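Local coordinates for protein biphenyl 2,3-Dioxygenase Beta Subunit (Sphingobium yanoikuyae, PDB 2GBW) that probably acts as the beta subunit of a ring-hydroxylating dioxygenase, the kind of enzyme that adds both atoms of molecular oxygen to aromatic rings, at residues Tyr46-Tyr51 / Arg156-Asp161; Glu93-Lys98 / Asn127-Glu132; Ile99-Ser104 / Ile122-Asn127; Thr134-Gly139 / Arg163-Lys168. All blocks are in the same frame, centred on the assembly; numbering follows the deposited sequence.

Contact 1: Tyr46-Tyr51 / Arg156-Asp161; sequences YWMPIY and RKLILD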
loop_
_atom_site.group_PDB
_atom_site.type_symbol
_atom_site.label_atom_id
_atom_site.label_comp_id
_atom_site.label_asym_id
_atom_site.label_seq_id
_atom_site.Cartn_x
_atom_site.Cartn_y
_atom_site.Cartn_z
ATOM N N TYR B 46 -2.046 19.633 27.329
ATOM C CA TYR B 46 -2.320 18.653 26.319
ATOM C C TYR B 46 -1.085 18.646 25.431
ATOM O O TYR B 46 -0.780 19.647 24.793
ATOM C CB TYR B 46 -3.563 19.110 25.578
ATOM C CG TYR B 46 -4.118 18.150 24.589
ATOM C CD1 TYR B 46 -3.483 17.985 23.373
ATOM C CD2 TYR B 46 -5.282 17.404 24.846
ATOM C CE1 TYR B 46 -3.985 17.154 22.421
ATOM C CE2 TYR B 46 -5.787 16.517 23.874
ATOM C CZ TYR B 46 -5.134 16.415 22.677
ATOM O OH TYR B 46 -5.586 15.566 21.678
ATOM N N TRP B 47 -0.351 17.532 25.443
ATOM C CA TRP B 47 1.033 17.480 24.983
ATOM C C TRP B 47 1.308 16.230 24.136
ATOM O O TRP B 47 1.047 15.129 24.561
ATOM C CB TRP B 47 1.941 17.544 26.192
ATOM C CG TRP B 47 3.377 17.479 25.952
ATOM C CD1 TRP B 47 4.058 17.964 24.884
ATOM C CD2 TRP B 47 4.325 16.883 26.813
ATOM N NE1 TRP B 47 5.401 17.703 25.033
ATOM C CE2 TRP B 47 5.587 17.056 26.231
ATOM C CE3 TRP B 47 4.222 16.239 28.061
ATOM C CZ2 TRP B 47 6.746 16.564 26.817
ATOM C CZ3 TRP B 47 5.383 15.747 28.649
ATOM C CH2 TRP B 47 6.625 15.922 28.008
ATOM N N MET B 48 1.803 16.460 22.923
ATOM C CA MET B 48 2.215 15.402 21.969
ATOM C C MET B 48 3.661 15.679 21.494
ATOM O O MET B 48 3.882 16.385 20.512
ATOM C CB MET B 48 1.267 15.314 20.772
ATOM C CG MET B 48 1.579 14.144 19.738
ATOM S SD MET B 48 0.513 14.227 18.283
ATOM C CE MET B 48 -1.060 13.666 19.056
ATOM N N PRO B 49 4.656 15.144 22.213
ATOM C CA PRO B 49 6.075 15.441 21.925
ATOM C C PRO B 49 6.508 14.879 20.641
ATOM O O PRO B 49 5.921 13.918 20.166
ATOM C CB PRO B 49 6.845 14.747 23.044
ATOM C CG PRO B 49 5.863 14.167 23.918
ATOM C CD PRO B 49 4.490 14.335 23.427
ATOM N N ILE B 50 7.566 15.470 20.083
ATOM C CA ILE B 50 8.258 14.870 18.920
ATOM C C ILE B 50 9.430 14.050 19.481
ATOM O O ILE B 50 10.347 14.589 20.092
ATOM C CB ILE B 50 8.761 15.933 17.953
ATOM C CG1 ILE B 50 7.585 16.663 17.313
ATOM C CG2 ILE B 50 9.646 15.292 16.914
ATOM C CD1 ILE B 50 7.922 18.044 16.981
ATOM N N TYR B 51 9.364 12.733 19.298
ATOM C CA TYR B 51 10.431 11.833 19.714
ATOM C C TYR B 51 11.333 11.501 18.509
ATOM O O TYR B 51 10.892 10.956 17.499
ATOM C CB TYR B 51 9.860 10.542 20.229
ATOM C CG TYR B 51 9.243 10.671 21.588
ATOM C CD1 TYR B 51 10.020 10.587 22.722
ATOM C CD2 TYR B 51 7.884 10.860 21.719
ATOM C CE1 TYR B 51 9.436 10.689 23.972
ATOM C CE2 TYR B 51 7.307 10.967 22.944
ATOM C CZ TYR B 51 8.065 10.905 24.048
ATOM O OH TYR B 51 7.444 11.000 25.299
ATOM N N ARG B 156 -2.559 15.408 29.697
ATOM C CA ARG B 156 -2.676 14.398 28.643
ATOM C C ARG B 156 -1.417 14.417 27.849
ATOM O O ARG B 156 -1.065 15.439 27.247
ATOM C CB ARG B 156 -3.889 14.635 27.759
ATOM C CG ARG B 156 -3.985 13.701 26.501
ATOM C CD ARG B 156 -5.423 13.594 26.060
ATOM N NE ARG B 156 -6.238 12.800 26.947
ATOM C CZ ARG B 156 -7.571 12.765 26.909
ATOM N NH1 ARG B 156 -8.222 13.492 25.995
ATOM N NH2 ARG B 156 -8.246 12.018 27.790
ATOM N N LYS B 157 -0.723 13.287 27.856
ATOM C CA LYS B 157 0.465 13.114 27.031
ATOM C C LYS B 157 0.184 12.040 26.014
ATOM O O LYS B 157 -0.269 10.956 26.406
ATOM C CB LYS B 157 1.676 12.749 27.894
ATOM C CG LYS B 157 3.003 12.757 27.134
ATOM C CD LYS B 157 4.127 12.465 28.130
ATOM C CE LYS B 157 5.483 12.422 27.440
ATOM N NZ LYS B 157 6.465 12.097 28.515
ATOM N N LEU B 158 0.462 12.344 24.729
ATOM C CA LEU B 158 0.173 11.468 23.585
ATOM C C LEU B 158 1.475 11.102 22.921
ATOM O O LEU B 158 2.245 11.993 22.478
ATOM C CB LEU B 158 -0.747 12.157 22.564
ATOM C CG LEU B 158 -2.148 12.553 23.115
ATOM C CD1 LEU B 158 -2.920 13.543 22.229
ATOM C CD2 LEU B 158 -2.977 11.271 23.421
ATOM N N ILE B 159 1.733 9.805 22.828
ATOM C CA ILE B 159 3.009 9.294 22.365
ATOM C C ILE B 159 2.780 8.577 21.036
ATOM O O ILE B 159 2.198 7.498 20.990
ATOM C CB ILE B 159 3.606 8.341 23.374
ATOM C CG1 ILE B 159 3.703 9.056 24.747
ATOM C CG2 ILE B 159 4.953 7.864 22.827
ATOM C CD1 ILE B 159 3.665 8.126 25.887
ATOM N N LEU B 160 3.180 9.215 19.946
ATOM C CA LEU B 160 2.951 8.687 18.629
ATOM C C LEU B 160 3.830 7.481 18.352
ATOM O O LEU B 160 5.039 7.524 18.616
ATOM C CB LEU B 160 3.259 9.773 17.610
ATOM C CG LEU B 160 2.272 10.895 17.507
ATOM C CD1 LEU B 160 2.848 11.998 16.535
ATOM C CD2 LEU B 160 0.985 10.326 16.980
ATOM N N ASP B 161 3.292 6.446 17.711
ATOM C CA ASP B 161 4.168 5.335 17.402
ATOM C C ASP B 161 5.070 5.561 16.134
ATOM O O ASP B 161 6.118 4.970 16.082
ATOM C CB ASP B 161 3.416 4.028 17.264
ATOM C CG ASP B 161 2.832 3.564 18.579
ATOM O OD1 ASP B 161 3.342 4.001 19.625
ATOM O OD2 ASP B 161 1.860 2.789 18.560
HETATM O O HOH W 1 4.216 11.914 20.666
HETATM O O HOH W 2 8.858 12.587 27.087
#

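Contact 2: Glu93-Lys98 / Asn127-Glu132; sequences EDPPSK and NRRQTE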
loop_
_atom_site.group_PDB
_atom_site.type_symbol
_atom_site.label_atom_id
_atom_site.label_comp_id
_atom_site.label_asym_id
_atom_site.label_seq_id
_atom_site.Cartn_x
_atom_site.Cartn_y
_atom_site.Cartn_z
ATOM N N GLU B 93 -12.817 20.021 5.296
ATOM C CA GLU B 93 -13.810 19.397 6.151
ATOM C C GLU B 93 -15.221 19.672 5.719
ATOM O O GLU B 93 -16.139 19.655 6.551
ATOM C CB GLU B 93 -13.656 19.880 7.576
ATOM C CG GLU B 93 -12.498 19.298 8.258
ATOM C CD GLU B 93 -12.691 17.814 8.488
ATOM O OE1 GLU B 93 -13.572 17.419 9.303
ATOM O OE2 GLU B 93 -11.950 17.064 7.826
ATOM N N ASP B 94 -15.413 19.914 4.430
ATOM C CA ASP B 94 -16.755 20.012 3.899
ATOM C C ASP B 94 -16.975 18.826 2.950
ATOM O O ASP B 94 -16.530 18.866 1.804
ATOM C CB ASP B 94 -16.970 21.361 3.233
ATOM C CG ASP B 94 -18.406 21.577 2.780
ATOM O OD1 ASP B 94 -19.270 20.787 3.191
ATOM O OD2 ASP B 94 -18.653 22.518 1.968
ATOM N N PRO B 95 -17.678 17.766 3.423
ATOM C CA PRO B 95 -18.254 17.565 4.755
ATOM C C PRO B 95 -17.214 17.037 5.709
ATOM O O PRO B 95 -16.133 16.714 5.294
ATOM C CB PRO B 95 -19.323 16.510 4.517
ATOM C CG PRO B 95 -18.711 15.684 3.364
ATOM C CD PRO B 95 -17.992 16.656 2.510
ATOM N N PRO B 96 -17.521 17.004 7.005
ATOM C CA PRO B 96 -16.451 16.545 7.879
ATOM C C PRO B 96 -15.952 15.119 7.529
ATOM O O PRO B 96 -16.716 14.248 7.094
ATOM C CB PRO B 96 -17.079 16.606 9.275
ATOM C CG PRO B 96 -18.201 17.555 9.153
ATOM C CD PRO B 96 -18.719 17.402 7.743
ATOM N N SER B 97 -14.658 14.928 7.654
ATOM C CA SER B 97 -14.069 13.608 7.495
ATOM C C SER B 97 -14.552 12.732 8.665
ATOM O O SER B 97 -15.111 13.223 9.668
ATOM C CB SER B 97 -12.574 13.714 7.471
ATOM O OG SER B 97 -12.105 14.450 8.548
ATOM N N LYS B 98 -14.376 11.443 8.485
ATOM C CA LYS B 98 -14.820 10.444 9.427
ATOM C C LYS B 98 -13.658 9.995 10.298
ATOM O O LYS B 98 -12.519 9.914 9.818
ATOM C CB LYS B 98 -15.359 9.263 8.645
ATOM C CG LYS B 98 -16.658 9.574 7.941
ATOM C CD LYS B 98 -17.486 8.308 7.763
ATOM C CE LYS B 98 -19.001 8.590 7.444
ATOM N NZ LYS B 98 -19.810 7.317 7.127
ATOM N N ASN B 127 -11.147 8.245 7.595
ATOM C CA ASN B 127 -11.540 8.137 6.177
ATOM C C ASN B 127 -12.030 9.472 5.695
ATOM O O ASN B 127 -12.644 10.226 6.460
ATOM C CB ASN B 127 -12.703 7.133 6.040
ATOM C CG ASN B 127 -12.272 5.719 6.223
ATOM O OD1 ASN B 127 -12.174 5.240 7.368
ATOM N ND2 ASN B 127 -12.021 5.019 5.119
ATOM N N ARG B 128 -11.689 9.808 4.454
ATOM C CA ARG B 128 -12.257 10.995 3.842
ATOM C C ARG B 128 -12.308 10.808 2.339
ATOM O O ARG B 128 -11.722 9.857 1.783
ATOM C CB ARG B 128 -11.449 12.246 4.179
ATOM C CG ARG B 128 -10.028 12.236 3.629
ATOM C CD ARG B 128 -9.221 13.494 4.117
ATOM N NE ARG B 128 -9.919 14.745 3.784
ATOM C CZ ARG B 128 -9.760 15.415 2.668
ATOM N NH1 ARG B 128 -8.902 14.986 1.737
ATOM N NH2 ARG B 128 -10.475 16.515 2.465
ATOM N N ARG B 129 -13.127 11.672 1.766
ATOM C CA ARG B 129 -13.378 11.704 0.325
ATOM C C ARG B 129 -13.738 10.288 -0.143
ATOM O O ARG B 129 -14.644 9.694 0.448
ATOM C CB ARG B 129 -12.194 12.332 -0.365
ATOM C CG ARG B 129 -11.935 13.825 0.035
ATOM C CD ARG B 129 -13.131 14.742 -0.239
ATOM N NE ARG B 129 -12.724 16.161 -0.007
ATOM C CZ ARG B 129 -13.529 17.123 0.414
ATOM N NH1 ARG B 129 -14.821 16.871 0.666
ATOM N NH2 ARG B 129 -13.047 18.345 0.635
ATOM N N GLN B 130 -13.122 9.798 -1.225
ATOM C CA GLN B 130 -13.630 8.582 -1.829
ATOM C C GLN B 130 -12.851 7.398 -1.274
ATOM O O GLN B 130 -13.448 6.452 -0.786
ATOM C CB GLN B 130 -13.550 8.642 -3.364
ATOM C CG GLN B 130 -14.411 9.765 -3.913
ATOM C CD GLN B 130 -15.914 9.500 -3.799
ATOM O OE1 GLN B 130 -16.405 8.425 -4.248
ATOM N NE2 GLN B 130 -16.692 10.484 -3.241
ATOM N N THR B 131 -11.526 7.462 -1.392
ATOM C CA THR B 131 -10.654 6.296 -1.115
ATOM C C THR B 131 -9.543 6.570 -0.054
ATOM O O THR B 131 -8.635 5.705 0.151
ATOM C CB THR B 131 -9.961 5.792 -2.377
ATOM O OG1 THR B 131 -9.165 6.857 -2.933
ATOM C CG2 THR B 131 -11.003 5.234 -3.448
ATOM N N GLU B 132 -9.584 7.741 0.634
ATOM C CA GLU B 132 -8.527 8.109 1.555
ATOM C C GLU B 132 -8.738 7.463 2.903
ATOM O O GLU B 132 -9.816 7.534 3.433
ATOM C CB GLU B 132 -8.461 9.630 1.678
ATOM C CG GLU B 132 -7.221 10.162 2.391
ATOM C CD GLU B 132 -6.951 11.682 2.168
ATOM O OE1 GLU B 132 -7.576 12.298 1.307
ATOM O OE2 GLU B 132 -6.111 12.238 2.932
#

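Contact 3: Ile99-Ser104 / Ile122-Asn127; sequences IRYFVS and ILVYRN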
loop_
_atom_site.group_PDB
_atom_site.type_symbol
_atom_site.label_atom_id
_atom_site.label_comp_id
_atom_site.label_asym_id
_atom_site.label_seq_id
_atom_site.Cartn_x
_atom_site.Cartn_y
_atom_site.Cartn_z
ATOM N N ILE B 99 -13.921 9.728 11.570
ATOM C CA ILE B 99 -12.841 9.256 12.428
ATOM C C ILE B 99 -13.450 8.222 13.375
ATOM O O ILE B 99 -14.628 8.344 13.772
ATOM C CB ILE B 99 -12.171 10.415 13.162
ATOM C CG1 ILE B 99 -10.937 9.935 13.951
ATOM C CG2 ILE B 99 -13.185 11.183 14.042
ATOM C CD1 ILE B 99 -10.012 11.059 14.321
ATOM N N ARG B 100 -12.706 7.179 13.654
ATOM C CA ARG B 100 -13.173 6.156 14.585
ATOM C C ARG B 100 -12.055 5.690 15.469
ATOM O O ARG B 100 -10.996 5.389 15.025
ATOM C CB ARG B 100 -13.804 4.966 13.856
ATOM C CG ARG B 100 -14.670 4.088 14.717
ATOM C CD ARG B 100 -15.618 3.130 14.026
ATOM N NE ARG B 100 -16.485 3.786 13.025
ATOM C CZ ARG B 100 -17.640 4.388 13.299
ATOM N NH1 ARG B 100 -18.174 4.404 14.542
ATOM N NH2 ARG B 100 -18.296 4.975 12.317
ATOM N N TYR B 101 -12.334 5.587 16.762
ATOM C CA TYR B 101 -11.288 5.326 17.765
ATOM C C TYR B 101 -11.502 3.986 18.476
ATOM O O TYR B 101 -12.616 3.638 18.900
ATOM C CB TYR B 101 -11.323 6.397 18.888
ATOM C CG TYR B 101 -11.063 7.829 18.528
ATOM C CD1 TYR B 101 -12.042 8.611 17.934
ATOM C CD2 TYR B 101 -9.890 8.453 18.897
ATOM C CE1 TYR B 101 -11.822 9.945 17.617
ATOM C CE2 TYR B 101 -9.661 9.790 18.569
ATOM C CZ TYR B 101 -10.625 10.527 17.953
ATOM O OH TYR B 101 -10.413 11.860 17.696
ATOM N N PHE B 102 -10.405 3.251 18.617
ATOM C CA PHE B 102 -10.367 1.985 19.296
ATOM C C PHE B 102 -9.413 2.084 20.474
ATOM O O PHE B 102 -8.201 2.112 20.307
ATOM C CB PHE B 102 -10.000 0.882 18.321
ATOM C CG PHE B 102 -11.021 0.697 17.221
ATOM C CD1 PHE B 102 -10.984 1.507 16.128
ATOM C CD2 PHE B 102 -12.013 -0.314 17.295
ATOM C CE1 PHE B 102 -11.935 1.397 15.099
ATOM C CE2 PHE B 102 -13.004 -0.436 16.266
ATOM C CZ PHE B 102 -12.920 0.394 15.143
ATOM N N VAL B 103 -9.997 2.220 21.665
ATOM C CA VAL B 103 -9.244 2.459 22.878
ATOM C C VAL B 103 -9.154 1.141 23.613
ATOM O O VAL B 103 -10.171 0.492 23.844
ATOM C CB VAL B 103 -9.900 3.549 23.764
ATOM C CG1 VAL B 103 -9.137 3.741 25.093
ATOM C CG2 VAL B 103 -10.027 4.832 23.018
ATOM N N SER B 104 -7.942 0.731 23.986
ATOM C CA SER B 104 -7.717 -0.539 24.668
ATOM C C SER B 104 -6.644 -0.437 25.746
ATOM O O SER B 104 -5.916 0.555 25.852
ATOM C CB SER B 104 -7.263 -1.615 23.646
ATOM O OG SER B 104 -7.272 -2.869 24.305
ATOM N N ILE B 122 -4.296 3.591 21.850
ATOM C CA ILE B 122 -5.317 4.145 20.982
ATOM C C ILE B 122 -5.009 3.822 19.563
ATOM O O ILE B 122 -3.860 3.976 19.128
ATOM C CB ILE B 122 -5.503 5.663 21.140
ATOM C CG1 ILE B 122 -5.632 6.065 22.584
ATOM C CG2 ILE B 122 -6.786 6.110 20.439
ATOM C CD1 ILE B 122 -5.592 7.529 22.811
ATOM N N LEU B 123 -6.001 3.326 18.857
ATOM C CA LEU B 123 -5.935 3.126 17.416
ATOM C C LEU B 123 -7.000 4.018 16.779
ATOM O O LEU B 123 -8.181 3.945 17.112
ATOM C CB LEU B 123 -6.234 1.645 17.075
ATOM C CG LEU B 123 -6.333 1.212 15.603
ATOM C CD1 LEU B 123 -5.070 1.483 14.794
ATOM C CD2 LEU B 123 -6.717 -0.301 15.559
ATOM N N VAL B 124 -6.567 4.830 15.826
ATOM C CA VAL B 124 -7.425 5.856 15.204
ATOM C C VAL B 124 -7.457 5.605 13.727
ATOM O O VAL B 124 -6.409 5.583 13.082
ATOM C CB VAL B 124 -6.909 7.318 15.403
ATOM C CG1 VAL B 124 -7.895 8.301 14.721
ATOM C CG2 VAL B 124 -6.737 7.645 16.899
ATOM N N TYR B 125 -8.645 5.313 13.226
ATOM C CA TYR B 125 -8.900 5.108 11.827
ATOM C C TYR B 125 -9.662 6.313 11.272
ATOM O O TYR B 125 -10.729 6.646 11.737
ATOM C CB TYR B 125 -9.767 3.853 11.592
ATOM C CG TYR B 125 -9.065 2.717 10.978
ATOM C CD1 TYR B 125 -8.334 1.840 11.756
ATOM C CD2 TYR B 125 -9.129 2.505 9.625
ATOM C CE1 TYR B 125 -7.649 0.794 11.183
ATOM C CE2 TYR B 125 -8.485 1.453 9.056
ATOM C CZ TYR B 125 -7.735 0.609 9.854
ATOM O OH TYR B 125 -7.039 -0.426 9.282
ATOM N N ARG B 126 -9.133 6.874 10.191
ATOM C CA ARG B 126 -9.698 8.045 9.538
ATOM C C ARG B 126 -9.990 7.773 8.070
ATOM O O ARG B 126 -9.169 7.156 7.370
ATOM C CB ARG B 126 -8.743 9.241 9.625
ATOM C CG ARG B 126 -8.214 9.583 11.035
ATOM C CD ARG B 126 -7.168 10.722 10.988
ATOM N NE ARG B 126 -7.745 12.047 10.819
ATOM C CZ ARG B 126 -7.063 13.169 10.585
ATOM N NH1 ARG B 126 -5.764 13.110 10.316
ATOM N NH2 ARG B 126 -7.685 14.336 10.517
ATOM N N ASN B 127 -11.147 8.245 7.595
ATOM C CA ASN B 127 -11.540 8.137 6.177
ATOM C C ASN B 127 -12.030 9.472 5.695
ATOM O O ASN B 127 -12.644 10.226 6.460
ATOM C CB ASN B 127 -12.703 7.133 6.040
ATOM C CG ASN B 127 -12.272 5.719 6.223
ATOM O OD1 ASN B 127 -12.174 5.240 7.368
ATOM N ND2 ASN B 127 -12.021 5.019 5.119
#

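Contact 4: Thr134-Gly139 / Arg163-Lys168; sequences TVHTLG and RVTQDK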
loop_
_atom_site.group_PDB
_atom_site.type_symbol
_atom_site.label_atom_id
_atom_site.label_comp_id
_atom_site.label_asym_id
_atom_site.label_seq_id
_atom_site.Cartn_x
_atom_site.Cartn_y
_atom_site.Cartn_z
ATOM N N THR B 134 -6.355 6.664 6.547
ATOM C CA THR B 134 -5.127 6.727 7.292
ATOM C C THR B 134 -5.369 6.144 8.671
ATOM O O THR B 134 -6.525 6.152 9.208
ATOM C CB THR B 134 -4.644 8.152 7.412
ATOM O OG1 THR B 134 -5.597 8.942 8.103
ATOM C CG2 THR B 134 -4.301 8.791 5.977
ATOM N N VAL B 135 -4.280 5.624 9.226
ATOM C CA VAL B 135 -4.364 4.907 10.524
ATOM C C VAL B 135 -3.252 5.325 11.441
ATOM O O VAL B 135 -2.099 5.407 11.010
ATOM C CB VAL B 135 -4.287 3.419 10.302
ATOM C CG1 VAL B 135 -4.429 2.653 11.705
ATOM C CG2 VAL B 135 -5.353 2.972 9.284
ATOM N N HIS B 136 -3.566 5.571 12.718
ATOM C CA HIS B 136 -2.564 6.020 13.685
ATOM C C HIS B 136 -2.659 5.169 14.930
ATOM O O HIS B 136 -3.758 4.771 15.337
ATOM C CB HIS B 136 -2.773 7.482 14.092
ATOM C CG HIS B 136 -2.726 8.438 12.955
ATOM N ND1 HIS B 136 -1.561 9.068 12.533
ATOM C CD2 HIS B 136 -3.706 8.851 12.133
ATOM C CE1 HIS B 136 -1.863 9.870 11.525
ATOM N NE2 HIS B 136 -3.139 9.709 11.223
ATOM N N THR B 137 -1.524 4.893 15.540
ATOM C CA THR B 137 -1.502 4.306 16.863
ATOM C C THR B 137 -0.671 5.137 17.779
ATOM O O THR B 137 0.372 5.694 17.373
ATOM C CB THR B 137 -1.064 2.850 16.897
ATOM O OG1 THR B 137 0.279 2.731 16.421
ATOM C CG2 THR B 137 -1.988 2.030 16.021
ATOM N N LEU B 138 -1.197 5.247 19.001
ATOM C CA LEU B 138 -0.617 6.072 20.067
ATOM C C LEU B 138 -0.769 5.432 21.454
ATOM O O LEU B 138 -1.729 4.670 21.704
ATOM C CB LEU B 138 -1.340 7.443 20.164
ATOM C CG LEU B 138 -1.500 8.405 18.990
ATOM C CD1 LEU B 138 -2.848 8.078 18.339
ATOM C CD2 LEU B 138 -1.437 9.927 19.384
ATOM N N GLY B 139 0.164 5.772 22.337
ATOM C CA GLY B 139 0.003 5.578 23.799
ATOM C C GLY B 139 -0.507 6.897 24.371
ATOM O O GLY B 139 -0.183 8.015 23.907
ATOM N N ARG B 163 7.445 7.697 13.538
ATOM C CA ARG B 163 8.326 8.854 13.448
ATOM C C ARG B 163 7.879 9.807 12.317
ATOM O O ARG B 163 7.891 11.022 12.504
ATOM C CB ARG B 163 9.781 8.421 13.225
ATOM C CG ARG B 163 10.765 9.561 13.015
ATOM C CD ARG B 163 10.852 10.443 14.250
ATOM N NE ARG B 163 11.694 11.653 14.109
ATOM C CZ ARG B 163 11.231 12.913 13.936
ATOM N NH1 ARG B 163 9.945 13.169 13.708
ATOM N NH2 ARG B 163 12.093 13.925 13.927
ATOM N N VAL B 164 7.610 9.267 11.117
ATOM C CA VAL B 164 7.124 10.046 9.954
ATOM C C VAL B 164 5.637 9.786 9.839
ATOM O O VAL B 164 5.222 8.649 9.673
ATOM C CB VAL B 164 7.825 9.624 8.664
ATOM C CG1 VAL B 164 7.211 10.355 7.445
ATOM C CG2 VAL B 164 9.363 9.830 8.771
ATOM N N THR B 165 4.844 10.836 10.005
ATOM C CA THR B 165 3.362 10.712 10.028
ATOM C C THR B 165 2.874 10.468 8.577
ATOM O O THR B 165 3.185 11.270 7.662
ATOM C CB THR B 165 2.736 11.977 10.541
ATOM O OG1 THR B 165 3.314 12.325 11.783
ATOM C CG2 THR B 165 1.223 11.830 10.625
ATOM N N GLN B 166 2.159 9.359 8.350
ATOM C CA GLN B 166 1.681 9.041 6.982
ATOM C C GLN B 166 0.219 9.494 6.862
ATOM O O GLN B 166 -0.735 8.663 6.792
ATOM C CB GLN B 166 1.888 7.547 6.646
ATOM C CG GLN B 166 3.311 7.123 6.851
ATOM C CD GLN B 166 3.666 5.767 6.261
ATOM O OE1 GLN B 166 4.435 4.974 6.876
ATOM N NE2 GLN B 166 3.117 5.481 5.089
ATOM N N ASP B 167 0.032 10.812 6.964
ATOM C CA ASP B 167 -1.304 11.424 6.818
ATOM C C ASP B 167 -1.048 12.885 6.485
ATOM O O ASP B 167 0.044 13.401 6.806
ATOM C CB ASP B 167 -2.040 11.282 8.159
ATOM C CG ASP B 167 -3.542 11.626 8.149
ATOM O OD1 ASP B 167 -4.033 12.382 7.297
ATOM O OD2 ASP B 167 -4.261 11.135 9.117
ATOM N N LYS B 168 -2.036 13.543 5.874
ATOM C CA LYS B 168 -1.971 14.980 5.648
ATOM C C LYS B 168 -1.783 15.775 6.919
ATOM O O LYS B 168 -1.152 16.826 6.893
ATOM C CB LYS B 168 -3.267 15.459 4.980
ATOM C CG LYS B 168 -3.385 15.085 3.508
ATOM C CD LYS B 168 -4.825 15.371 3.072
ATOM C CE LYS B 168 -4.944 15.302 1.534
ATOM N NZ LYS B 168 -4.624 13.980 0.987
HETATM O O HOH W 3 -1.147 7.540 9.420
#

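Contact 1: Tyr46-Tyr51 / Arg156-Asp161
Trp47 and Lys157 run side by side on one face of the sheet, each with CG anti to its backbone N. The lysine chain is extended, so its CE lies over the six-membered ring of Trp47, 4.0 Å from the centroid and 30° off the normal, a CH-pi contact. Tyr51 crosses this lysine at about a right angle, and a water joins Tyr51 OH to Lys157 NZ. An alanine at Lys157 would probably lose the CH-pi contact with the indole and leave Tyr51 without that water-linked amine. On the other face Tyr46 lies alongside Arg156, with Tyr46 CE2 3.7 Å from Arg156 CD and ring and guanidinium planes 69° apart; Arg156 NE makes a salt bridge with Asp142, and Tyr46 OH bonds to the backbone N of Cys174. Leu158 CD1 meets Tyr46 CZ and Met48 CE, each at 3.7 Å, while Met48, bent at its last torsion, sets SD against Leu160 CD1. Between these faces Trp47 N gives to Arg156 O and Leu158 N to Trp47 O, both at 2.9 Å. Past Met48 a water bridges Pro49 O, Leu158 O and Leu160 N. These are neighbouring parallel strands of the mixed sheet in an NTF2-like fold.

Contact 2: Glu93-Lys98 / Asn127-Glu132
This is the open end of the beta hairpin of strands 98-112 and 115-128, where the loop leading into the first strand meets the turn after the second. Lys98 and Asn127 form an antiparallel hydrogen-bonded pair: Lys98 N gives to Asn127 O at 2.9 Å, nearly along the C=O axis, and Asn127 N returns to Lys98 O at 3.1 Å from above the carbonyl plane. Ser97 CB packs on Arg128 CB at 3.8 Å. Ser97 OG gives to the syn lone pair of Glu93 OE2 at 2.7 Å, folding the loop on itself. Arg129, bent at chi2, sends NH1 to Asp94 O, the carbonyl oxygen of the cis peptide before Pro95, at 2.9 Å, almost straight at 172° and in the guanidinium plane. Arg128 NH1 salt-bridges Glu132 OE1 within the turn, and its NH2 reaches Met92 O. Both arginines also pair with acidic side chains of another protein's chain, so the guanidiniums tie loop to turn and would probably steady the interface by charge.

Contact 3: Ile99-Ser104 / Ile122-Asn127
Ile99 takes chi1 -174°, which puts CG1 anti to the backbone N and CG2 in the crowded position. Its extended tip then presses CD1 on Val124 CG1 at 3.5 Å, tighter than a usual carbon contact, and lies alongside Arg126 CG at 4.0 Å. An alanine at Ile99 would probably lose this grip on Val124 and the apolar support beside the Arg126 chain. Tyr101 has CG beside its backbone N (chi1 -62°), so the ring runs along Val124: Val124 CG1 stands over one face, and Val124 CG2 comes to 3.8 Å from Tyr101 CD2, while Ile122 CG2 touches the ring edge. Tyr101 OH bonds to Phe173 O. On the opposite face Phe102 and Leu123 pack CB to CB at 4.0 Å. Tyr125 has an unusual chi1 of -109°, away from a staggered position, and packs on Tyr125 of the second subunit. Backbone bonds pair Arg100 with Tyr125 and Phe102 with Leu123 in both directions, each with its N donating to the partner's O. Helix 10-28 lies on the side of Tyr101 and Val103, through Val24; strand 132-147 borders strand 115-128 on its other edge, and the second and third subunits pack against the face of Phe102 and Leu123.

Contact 4: Thr134-Gly139 / Arg163-Lys168
Two hydrogen bonds across the contact converge on one oxygen, Asp167 OD2. His136 NE2 gives to it at 2.8 Å and 170°, exactly in the ring plane and on the anti lone pair, with imidazole and carboxylate only 23° from coplanar. Thr134 OG1 gives at about a right angle to that bond, also at 2.8 Å, from well out of the carboxylate plane. Asp167 reaches both because its CG lies anti to the backbone N (chi1 -169°). Arg126 adds a salt bridge to the same oxygen, so the carboxylate is likely to stay ionised and to polarise the imidazole. Van der Waals contact is slighter: Thr165 CG2 touches the ring edge at His136 CE1, and Thr134 CG2 rests on Gln166 O. A water above one face of the His136 ring bridges Val135 O and Gln166 O. The result is a His-carboxylate hydrogen bond joining strand 132-147 to the loop after strand 150-160, at a zinc-ligand histidine, although no metal is bound to this chain here.

All four contacts reach one mixed sheet, in which strands 44-49, 150-160, 132-147, 115-128 and 98-112 lie in that order. Contact 1 closes the longest loop of chain, and contacts 2 and 3 are nested inside it, contact 3 within contact 2; contact 4 follows them in series and crosses contact 1. Contacts 2 and 3 share Asn127, near the end of strand 115-128. The centres of contacts 3 and 4 lie about 11 Å apart, where strands 115-128 and 132-147 run side by side, while those of contacts 1 and 2 are about 25 Å apart. Every contact faces other chains, so sheet and end loops both hold the subunit together and contribute to its interfaces.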